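Local coordinates for protein Niban 2 (PDB 7CTP) that may play a role in suppressing apoptosis and may promote melanoma cell invasion, the present chain being its PH-domain-containing, largely helical part, at residues L24-Q29 / R216-L221; L411-L416 / L496-P501. All blocks are in the same frame, centred on the assembly; numbering follows the deposited sequence.

Interaction 1 (L24-Q29 / R216-L221); sequences LTEFLQ and RQSKEL
The side chains of Glu26 and Lys219 meet from opposite directions in a salt bridge across a wide gap: the closest CA pair, Glu26 with Ser218, is 10.1 Å apart. The ammonium sits nearer one carboxylate oxygen, with Lys219 NZ 2.8 Å from Glu26 OE2 on its syn lone pair, the side facing the other oxygen. A second, weak hydrogen bond of 3.2 Å joins Lys219 NZ to Glu26 OE1, making the grip two-pronged but uneven. Glu26 spans its share of the gap because CG lies anti to the backbone N (chi1 -166°) and the chain beyond it is extended; Lys219 instead turns at chi2 (-62°) and then runs out straight. This charged end is the close-fitting part. Elsewhere the contact is thin, burying 93 Å² in all: Ser218 OG stands 3.6 Å from Glu26 OE1, and its hydrogen bond goes back to Tyr215 O in its own helix. On the solvent side, Glu26, Ser218 and Lys219 all remain partly exposed. With an alanine in place of Glu26, the Lys219 ammonium would probably lose its carboxylate mate and be able to swing. Lys219 directly precedes Glu220, the C-prime residue of the Schellman motif that ends the helix, so the bridge ties a helix terminus to the flank of helix 10-48. Deeper in, Phe27 packs on helices 204-218 and 232-252, its ring meeting Phe208, while Leu24 and Leu28 lie against helix 260-337.

Interaction 2 (L411-L416 / L496-P501); sequences LRLDGL and LQISIP
Leu416 and Leu413, two side chains of a loop without regular structure, both touch Ile498 of the adjoining helix. The bond from CA to CB of Leu416 is directed toward the helix, and a chi1 of -82° sets CG opposite the carbonyl carbon, which brings Leu416 CG within 4.3 Å of Ile498 CG2. Beyond the branch, CD1 does the closest touching: Leu416 CD1 rests 3.7 Å from Ser499 CA and 4.0 Å from Ile498 O, so the methyl lies against the helix backbone as much as on side chains. Leu416 CD1 is also 4.2 Å from Ser499 CB. The hydroxyl of Ser499 is turned to its own helix, where OG bonds to Leu495 O.

The segment 496-501 belongs to the long helix 464-511, which is kinked at Pro501: a proline nitrogen carries no hydrogen and cannot bond to the preceding turn. Just ahead of this proline kink, the CB of Ile498 is directed toward the loop, and the two branches of the side chain are divided between two leucines. The CG2 branch serves Leu416, whereas the longer arm ends with Ile498 CD1 4.4 Å from Leu413 CD1. No hydrogen bond crosses between the segments; contact is made by apolar groups and one carbonyl oxygen, and the four touching residues are buried. The loop has polar ties of its own, since the backbone of Leu413 bonds to Asp421 and its N to Thr425 OG1 at the start of helix 422-455. Around Ile498 the apolar core continues to Ile345 of helix 342-378, with Ser424 of helix 422-455 also touching it, and Tyr341 packs on Leu416.

Overall arrangement
Interactions 1 and 2 follow one another along the chain, the first closing before the second opens, and their centres lie 22 Å apart. Their nearest atoms come to about 6 Å without touching, and they share no helix. Interaction 1, about 20 Å from the centre of the chain, links helix 10-48 to the end of helix 204-218 at the surface; the 186 residues between its segments include the seven-stranded antiparallel sheet of the PH region. Interaction 2, about 17 Å from the centre, is buried and lays the 411-416 loop on helix 464-511. Interaction 1 thus joins helices that the sheet's strands separate along the chain, interaction 2 elements of the later helical part.

Interaction 1 (L24-Q29 / R216-L221)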
loop_
_atom_site.group_PDB
_atom_site.type_symbol
_atom_site.label_atom_id
_atom_site.label_comp_id
_atom_site.label_asym_id
_atom_site.label_seq_id
_atom_site.Cartn_x
_atom_site.Cartn_y
_atom_site.Cartn_z
ATOM N N LEU A 24 -10.374 17.927 -7.651
ATOM C CA LEU A 24 -10.752 16.693 -8.327
ATOM C C LEU A 24 -10.740 16.867 -9.838
ATOM O O LEU A 24 -10.309 15.962 -10.563
ATOM C CB LEU A 24 -12.122 16.227 -7.847
ATOM C CG LEU A 24 -12.109 15.795 -6.382
ATOM C CD1 LEU A 24 -13.553 15.691 -5.884
ATOM C CD2 LEU A 24 -11.375 14.465 -6.197
ATOM N N THR A 25 -11.205 18.024 -10.331
ATOM C CA THR A 25 -11.174 18.292 -11.771
ATOM C C THR A 25 -9.753 18.219 -12.312
ATOM O O THR A 25 -9.496 17.570 -13.335
ATOM C CB THR A 25 -11.791 19.660 -12.074
ATOM O OG1 THR A 25 -13.195 19.625 -11.789
ATOM C CG2 THR A 25 -11.574 20.053 -13.543
ATOM N N GLU A 26 -8.811 18.876 -11.632
ATOM C CA GLU A 26 -7.428 18.853 -12.096
ATOM C C GLU A 26 -6.852 17.445 -12.037
ATOM O O GLU A 26 -6.200 16.994 -12.989
ATOM C CB GLU A 26 -6.566 19.828 -11.292
ATOM C CG GLU A 26 -5.209 20.088 -11.965
ATOM C CD GLU A 26 -4.269 20.947 -11.137
ATOM O OE1 GLU A 26 -3.048 20.925 -11.427
ATOM O OE2 GLU A 26 -4.747 21.632 -10.203
ATOM N N PHE A 27 -7.094 16.723 -10.933
ATOM C CA PHE A 27 -6.631 15.340 -10.859
ATOM C C PHE A 27 -7.209 14.496 -11.991
ATOM O O PHE A 27 -6.506 13.678 -12.595
ATOM C CB PHE A 27 -7.003 14.680 -9.529
ATOM C CG PHE A 27 -6.767 13.186 -9.564
ATOM C CD1 PHE A 27 -5.483 12.690 -9.421
ATOM C CD2 PHE A 27 -7.797 12.300 -9.869
ATOM C CE1 PHE A 27 -5.239 11.328 -9.507
ATOM C CE2 PHE A 27 -7.560 10.936 -9.964
ATOM C CZ PHE A 27 -6.279 10.451 -9.788
ATOM N N LEU A 28 -8.512 14.621 -12.235
ATOM C CA LEU A 28 -9.141 13.729 -13.204
ATOM C C LEU A 28 -8.646 13.993 -14.624
ATOM O O LEU A 28 -8.674 13.086 -15.463
ATOM C CB LEU A 28 -10.663 13.865 -13.107
ATOM C CG LEU A 28 -11.166 13.276 -11.776
ATOM C CD1 LEU A 28 -12.627 13.702 -11.499
ATOM C CD2 LEU A 28 -11.002 11.765 -11.745
ATOM N N GLN A 29 -8.187 15.216 -14.910
ATOM C CA GLN A 29 -7.532 15.477 -16.194
ATOM C C GLN A 29 -6.232 14.691 -16.310
ATOM O O GLN A 29 -5.958 14.084 -17.352
ATOM C CB GLN A 29 -7.273 16.975 -16.373
ATOM C CG GLN A 29 -8.534 17.823 -16.437
ATOM C CD GLN A 29 -8.239 19.315 -16.493
ATOM O OE1 GLN A 29 -7.464 19.847 -15.689
ATOM N NE2 GLN A 29 -8.858 20.000 -17.445
ATOM N N ARG A 216 0.765 15.459 -8.033
ATOM C CA ARG A 216 1.608 15.950 -6.949
ATOM C C ARG A 216 2.854 16.647 -7.492
ATOM O O ARG A 216 3.250 17.702 -6.982
ATOM C CB ARG A 216 1.958 14.800 -5.997
ATOM C CG ARG A 216 0.743 14.379 -5.145
ATOM C CD ARG A 216 1.044 13.391 -4.021
ATOM N NE ARG A 216 1.495 14.035 -2.780
ATOM C CZ ARG A 216 2.745 13.951 -2.339
ATOM N NH1 ARG A 216 3.107 14.541 -1.211
ATOM N NH2 ARG A 216 3.632 13.254 -3.037
ATOM N N GLN A 217 3.451 16.103 -8.558
ATOM C CA GLN A 217 4.597 16.759 -9.187
ATOM C C GLN A 217 4.231 18.145 -9.704
ATOM O O GLN A 217 5.056 19.061 -9.673
ATOM C CB GLN A 217 5.137 15.889 -10.324
ATOM C CG GLN A 217 6.028 14.761 -9.854
ATOM C CD GLN A 217 6.473 13.844 -10.973
ATOM O OE1 GLN A 217 6.845 12.700 -10.727
ATOM N NE2 GLN A 217 6.418 14.330 -12.212
ATOM N N SER A 218 3.000 18.321 -10.188
ATOM C CA SER A 218 2.570 19.624 -10.685
ATOM C C SER A 218 2.413 20.637 -9.560
ATOM O O SER A 218 2.387 21.846 -9.822
ATOM C CB SER A 218 1.266 19.477 -11.470
ATOM O OG SER A 218 0.143 19.541 -10.606
ATOM N N LYS A 219 2.322 20.168 -8.316
ATOM C CA LYS A 219 2.326 21.011 -7.128
ATOM C C LYS A 219 3.699 21.053 -6.473
ATOM O O LYS A 219 3.816 21.426 -5.296
ATOM C CB LYS A 219 1.276 20.510 -6.134
ATOM C CG LYS A 219 -0.091 20.295 -6.771
ATOM C CD LYS A 219 -0.653 21.594 -7.329
ATOM C CE LYS A 219 -2.026 21.359 -7.962
ATOM N NZ LYS A 219 -2.499 22.524 -8.762
ATOM N N GLU A 220 4.730 20.654 -7.218
ATOM C CA GLU A 220 6.117 20.658 -6.765
ATOM C C GLU A 220 6.341 19.709 -5.588
ATOM O O GLU A 220 7.197 19.950 -4.735
ATOM C CB GLU A 220 6.580 22.090 -6.456
ATOM C CG GLU A 220 6.683 22.928 -7.749
ATOM C CD GLU A 220 6.990 24.407 -7.535
ATOM O OE1 GLU A 220 6.052 25.232 -7.628
ATOM O OE2 GLU A 220 8.171 24.750 -7.307
ATOM N N LEU A 221 5.599 18.597 -5.554
ATOM C CA LEU A 221 5.749 17.569 -4.525
ATOM C C LEU A 221 6.328 16.314 -5.170
ATOM O O LEU A 221 5.647 15.633 -5.946
ATOM C CB LEU A 221 4.413 17.267 -3.849
ATOM C CG LEU A 221 3.704 18.438 -3.175
ATOM C CD1 LEU A 221 2.381 17.974 -2.601
ATOM C CD2 LEU A 221 4.581 19.038 -2.092
#

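Interaction 2 (L411-L416 / L496-P501)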
loop_
_atom_site.group_PDB
_atom_site.type_symbol
_atom_site.label_atom_id
_atom_site.label_comp_id
_atom_site.label_asym_id
_atom_site.label_seq_id
_atom_site.Cartn_x
_atom_site.Cartn_y
_atom_site.Cartn_z
ATOM N N LEU A 411 14.245 -1.662 9.149
ATOM C CA LEU A 411 14.543 -0.942 7.916
ATOM C C LEU A 411 14.691 0.544 8.193
ATOM O O LEU A 411 13.842 1.148 8.853
ATOM C CB LEU A 411 13.439 -1.157 6.882
ATOM C CG LEU A 411 13.609 -0.313 5.614
ATOM C CD1 LEU A 411 14.904 -0.683 4.905
ATOM C CD2 LEU A 411 12.416 -0.445 4.683
ATOM N N ARG A 412 15.776 1.128 7.685
ATOM C CA ARG A 412 15.967 2.575 7.701
ATOM C C ARG A 412 16.634 2.986 6.397
ATOM O O ARG A 412 17.754 2.552 6.113
ATOM C CB ARG A 412 16.801 3.017 8.909
ATOM C CG ARG A 412 16.073 2.846 10.237
ATOM C CD ARG A 412 16.840 3.426 11.419
ATOM N NE ARG A 412 16.852 4.889 11.416
ATOM C CZ ARG A 412 17.856 5.625 10.948
ATOM N NH1 ARG A 412 18.934 5.035 10.447
ATOM N NH2 ARG A 412 17.787 6.950 10.981
ATOM N N LEU A 413 15.945 3.812 5.605
ATOM C CA LEU A 413 16.403 4.210 4.278
ATOM C C LEU A 413 16.714 5.696 4.268
ATOM O O LEU A 413 15.928 6.499 4.782
ATOM C CB LEU A 413 15.347 3.913 3.209
ATOM C CG LEU A 413 15.028 2.467 2.835
ATOM C CD1 LEU A 413 13.734 2.401 2.032
ATOM C CD2 LEU A 413 16.176 1.841 2.055
ATOM N N ASP A 414 17.857 6.058 3.693
ATOM C CA ASP A 414 18.146 7.454 3.400
ATOM C C ASP A 414 17.543 7.830 2.055
ATOM O O ASP A 414 17.388 6.989 1.165
ATOM C CB ASP A 414 19.652 7.711 3.354
ATOM C CG ASP A 414 20.257 7.969 4.720
ATOM O OD1 ASP A 414 19.549 7.845 5.742
ATOM O OD2 ASP A 414 21.460 8.304 4.763
ATOM N N GLY A 415 17.180 9.099 1.917
ATOM C CA GLY A 415 16.873 9.653 0.619
ATOM C C GLY A 415 18.153 10.088 -0.066
ATOM O O GLY A 415 19.265 9.841 0.404
ATOM N N LEU A 416 17.987 10.754 -1.206
ATOM C CA LEU A 416 19.138 11.208 -1.968
ATOM C C LEU A 416 19.601 12.606 -1.558
ATOM O O LEU A 416 20.387 13.232 -2.279
ATOM C CB LEU A 416 18.829 11.134 -3.462
ATOM C CG LEU A 416 19.042 9.718 -3.993
ATOM C CD1 LEU A 416 18.595 9.629 -5.438
ATOM C CD2 LEU A 416 20.501 9.299 -3.857
ATOM N N LEU A 496 14.265 2.616 -8.143
ATOM C CA LEU A 496 13.700 3.540 -9.124
ATOM C C LEU A 496 12.812 4.577 -8.452
ATOM O O LEU A 496 12.848 5.761 -8.801
ATOM C CB LEU A 496 12.908 2.761 -10.171
ATOM C CG LEU A 496 13.726 1.971 -11.190
ATOM C CD1 LEU A 496 12.839 1.080 -12.023
ATOM C CD2 LEU A 496 14.504 2.928 -12.077
ATOM N N GLN A 497 12.010 4.148 -7.478
ATOM C CA GLN A 497 11.086 5.063 -6.816
ATOM C C GLN A 497 11.791 6.049 -5.891
ATOM O O GLN A 497 11.206 7.079 -5.554
ATOM C CB GLN A 497 10.031 4.264 -6.050
ATOM C CG GLN A 497 9.041 3.589 -6.985
ATOM C CD GLN A 497 8.003 2.755 -6.263
ATOM O OE1 GLN A 497 7.775 2.920 -5.066
ATOM N NE2 GLN A 497 7.333 1.892 -7.005
ATOM N N ILE A 498 13.026 5.766 -5.482
ATOM C CA ILE A 498 13.813 6.749 -4.738
ATOM C C ILE A 498 14.589 7.666 -5.677
ATOM O O ILE A 498 14.666 8.879 -5.457
ATOM C CB ILE A 498 14.752 6.039 -3.747
ATOM C CG1 ILE A 498 13.954 5.436 -2.581
ATOM C CG2 ILE A 498 15.823 7.016 -3.246
ATOM C CD1 ILE A 498 14.648 4.280 -1.893
ATOM N N SER A 499 15.153 7.116 -6.750
ATOM C CA SER A 499 16.099 7.878 -7.562
ATOM C C SER A 499 15.411 8.767 -8.599
ATOM O O SER A 499 15.872 9.883 -8.862
ATOM C CB SER A 499 17.075 6.910 -8.232
ATOM O OG SER A 499 16.404 6.057 -9.140
ATOM N N ILE A 500 14.325 8.308 -9.211
ATOM C CA ILE A 500 13.747 9.064 -10.325
ATOM C C ILE A 500 13.104 10.358 -9.823
ATOM O O ILE A 500 13.333 11.416 -10.434
ATOM C CB ILE A 500 12.776 8.200 -11.145
ATOM C CG1 ILE A 500 13.559 7.150 -11.939
ATOM C CG2 ILE A 500 11.990 9.062 -12.120
ATOM C CD1 ILE A 500 12.677 6.198 -12.717
ATOM N N PRO A 501 12.322 10.366 -8.733
ATOM C CA PRO A 501 11.779 11.662 -8.273
ATOM C C PRO A 501 12.864 12.661 -7.942
ATOM O O PRO A 501 12.695 13.869 -8.160
ATOM C CB PRO A 501 10.962 11.288 -7.030
ATOM C CG PRO A 501 10.610 9.861 -7.233
ATOM C CD PRO A 501 11.824 9.260 -7.894
#